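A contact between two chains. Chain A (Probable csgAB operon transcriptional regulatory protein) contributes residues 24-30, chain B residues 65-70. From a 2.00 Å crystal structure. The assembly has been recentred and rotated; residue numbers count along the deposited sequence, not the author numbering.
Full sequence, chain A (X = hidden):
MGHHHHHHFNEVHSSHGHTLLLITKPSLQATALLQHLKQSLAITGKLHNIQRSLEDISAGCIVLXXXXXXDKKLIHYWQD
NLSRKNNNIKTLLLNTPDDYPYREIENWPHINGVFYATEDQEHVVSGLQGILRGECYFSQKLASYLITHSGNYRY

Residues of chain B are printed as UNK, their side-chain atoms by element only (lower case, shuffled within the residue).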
# COMPACT_ATOMS: atom_id res chain seq x y z
N THR A 24 -1.17 9.89 -1.67
CA THR A 24 -0.92 8.62 -2.34
C THR A 24 -2.21 8.20 -3.02
O THR A 24 -3.16 8.99 -3.13
CB THR A 24 -0.43 7.55 -1.36
OG1 THR A 24 -0.05 6.37 -2.11
CG2 THR A 24 -1.51 7.15 -0.39
N LYS A 25 -2.22 6.96 -3.54
CA LYS A 25 -3.45 6.37 -4.01
C LYS A 25 -4.18 5.73 -2.83
O LYS A 25 -3.60 4.91 -2.13
CB LYS A 25 -3.18 5.35 -5.11
CG LYS A 25 -4.44 4.59 -5.56
CD LYS A 25 -4.24 3.76 -6.83
CE LYS A 25 -3.05 2.86 -6.78
NZ LYS A 25 -2.92 2.19 -8.10
N PRO A 26 -5.43 6.07 -2.58
CA PRO A 26 -6.11 5.50 -1.41
C PRO A 26 -6.24 3.99 -1.56
O PRO A 26 -6.52 3.48 -2.64
CB PRO A 26 -7.49 6.18 -1.40
CG PRO A 26 -7.31 7.42 -2.25
CD PRO A 26 -6.26 7.06 -3.29
N SER A 27 -5.99 3.27 -0.49
CA SER A 27 -5.97 1.82 -0.55
C SER A 27 -5.92 1.36 0.89
O SER A 27 -5.59 2.14 1.79
CB SER A 27 -4.74 1.31 -1.33
OG SER A 27 -3.62 1.61 -0.51
N LEU A 28 -6.30 0.10 1.11
CA LEU A 28 -6.23 -0.43 2.46
C LEU A 28 -4.81 -0.33 2.97
O LEU A 28 -4.57 -0.01 4.14
CB LEU A 28 -6.74 -1.89 2.51
CG LEU A 28 -6.75 -2.52 3.92
CD1 LEU A 28 -7.77 -1.86 4.79
CD2 LEU A 28 -7.01 -4.02 3.86
N GLN A 29 -3.84 -0.62 2.10
CA GLN A 29 -2.48 -0.61 2.59
C GLN A 29 -2.04 0.80 2.94
O GLN A 29 -1.35 0.99 3.93
CB GLN A 29 -1.54 -1.31 1.60
CG GLN A 29 -1.42 -0.77 0.21
CD GLN A 29 -2.41 -1.48 -0.73
OE1 GLN A 29 -3.59 -1.69 -0.39
NE2 GLN A 29 -1.93 -1.85 -1.90
N ALA A 30 -2.51 1.82 2.20
CA ALA A 30 -2.17 3.19 2.59
C ALA A 30 -2.72 3.53 3.96
O ALA A 30 -2.03 4.13 4.80
CB ALA A 30 -2.70 4.16 1.53
N UNK B 65 -5.19 -10.53 -3.74
CA UNK B 65 -5.01 -9.99 -5.10
C UNK B 65 -5.50 -8.55 -5.13
O UNK B 65 -6.70 -8.31 -5.01
c UNK B 65 -5.82 -10.82 -6.08
s UNK B 65 -4.18 -10.35 -8.14
c UNK B 65 -3.85 -12.11 -8.12
c UNK B 65 -5.82 -10.28 -7.51
N UNK B 66 -4.59 -7.60 -5.33
CA UNK B 66 -4.96 -6.17 -5.23
C UNK B 66 -5.67 -5.69 -6.50
O UNK B 66 -5.03 -5.31 -7.49
o UNK B 66 -5.24 -3.47 -4.76
c UNK B 66 -3.72 -5.33 -4.97
c UNK B 66 -4.07 -3.87 -4.61
o UNK B 66 -3.18 -3.15 -4.13
N UNK B 67 -6.99 -5.58 -6.43
CA UNK B 67 -7.79 -5.22 -7.58
C UNK B 67 -7.55 -3.78 -8.03
O UNK B 67 -7.78 -3.47 -9.20
s UNK B 67 -9.44 -7.77 -8.65
c UNK B 67 -10.82 -7.08 -9.53
c UNK B 67 -9.26 -5.43 -7.25
c UNK B 67 -9.58 -6.87 -7.13
N UNK B 68 -7.07 -2.91 -7.16
CA UNK B 68 -6.77 -1.55 -7.61
C UNK B 68 -5.56 -1.49 -8.52
O UNK B 68 -5.35 -0.48 -9.19
c UNK B 68 -6.50 -0.64 -6.42
s UNK B 68 -7.15 1.05 -4.40
c UNK B 68 -8.75 1.41 -3.61
c UNK B 68 -7.70 0.01 -5.78
N UNK B 69 -4.73 -2.53 -8.53
CA UNK B 69 -3.55 -2.56 -9.38
C UNK B 69 -3.76 -3.44 -10.60
O UNK B 69 -2.83 -3.63 -11.38
o UNK B 69 -1.01 -0.56 -8.81
c UNK B 69 -2.01 -2.18 -7.40
c UNK B 69 -1.73 -0.76 -7.82
c UNK B 69 -2.34 -3.07 -8.58
o UNK B 69 -2.29 0.16 -7.21
N UNK B 70 -4.96 -3.96 -10.79
CA UNK B 70 -5.26 -4.93 -11.83
C UNK B 70 -6.04 -4.25 -12.94
O UNK B 70 -6.87 -3.38 -12.67
c UNK B 70 -6.07 -6.11 -11.29

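Position 65 of chain B carries four side-chain atoms: two carbons, a sulfur and a last carbon, in one unbranched line. A thioether in mid-chain with a methyl at its end identifies methionine. Met B65 lies in a strand and is buried, but it touches nothing in the chain A stretch. Its side chain is out of reach of the chain A stretch.

Position 66 has two side-chain carbons, and the second carries two oxygens. A carboxylate one carbon beyond CB is compatible with aspartate; asparagine would have a nitrogen in place of one oxygen. One oxygen faces the side-chain amide of Gln A29, and the amide nitrogen there is a donor, so an acceptor is expected. The residue is Asp B66. Gln A29 NE2 donates to Asp B66 OD2 at 2.9 Å, with an N-H...acceptor angle of 162°, which is close to straight. The other oxygen turns back to its own chain. Asp B66 OD1 accepts from the backbone N of position 68 at 3.1 Å.

Position 67 again shows two carbons, a sulfur and a carbon without a branch. This is Met B67. Its chi angles are all m, and its side chain is out of reach of the chain A stretch.

Position 68 repeats the same four atoms, two carbons, sulfur and carbon, but here the CA-to-CB bond points toward chain A. The sulfur comes close to the backbone of Pro A26 and to the side chain of Ser A27. The residue is Met B68. Met B68 SD lies 3.1 Å from Pro A26 O and 3.9 Å from Ser A27 CB. With chi2 and chi3 both t, the side chain is extended beyond CB and reaches the loop before the helix of chain A.

Position 69 has three side-chain carbons, the third bearing two oxygens. That is a carboxylate on a longer arm than at position 66, hence Glu B69. Its CA-to-CB bond points sideways, yet its end comes nearer to chain A and meets Lys A25. Lys A25 NZ and Glu B69 OE2 form a salt bridge, modelled at 2.3 Å. These atoms are too close in the model, so their exact places are less sure.

Position 70 has a single side-chain carbon, so it is Ala B70. It makes no contact with the chain A stretch. Ala B70 N donates to Met B67 O at 3.3 Å, and Glu B69 N donates to Asp B66 O at 3.0 Å, the i to i+3 pattern of a 3-10 segment.

The contact joins two copies of one protein and buries 249 Å² between the stretches. The hydrogen bond from Gln A29 to Asp B66 is the firm polar link, and the side chain of Met B68 packs against Pro A26 and Ser A27. The Lys A25 and Glu B69 salt bridge adds opposite charges, with less certain geometry. Ser A27 also caps the chain A helix: Ser A27 OG accepts from Ala A30 N at 2.9 Å.

Chain B (65-70) MDMMEA
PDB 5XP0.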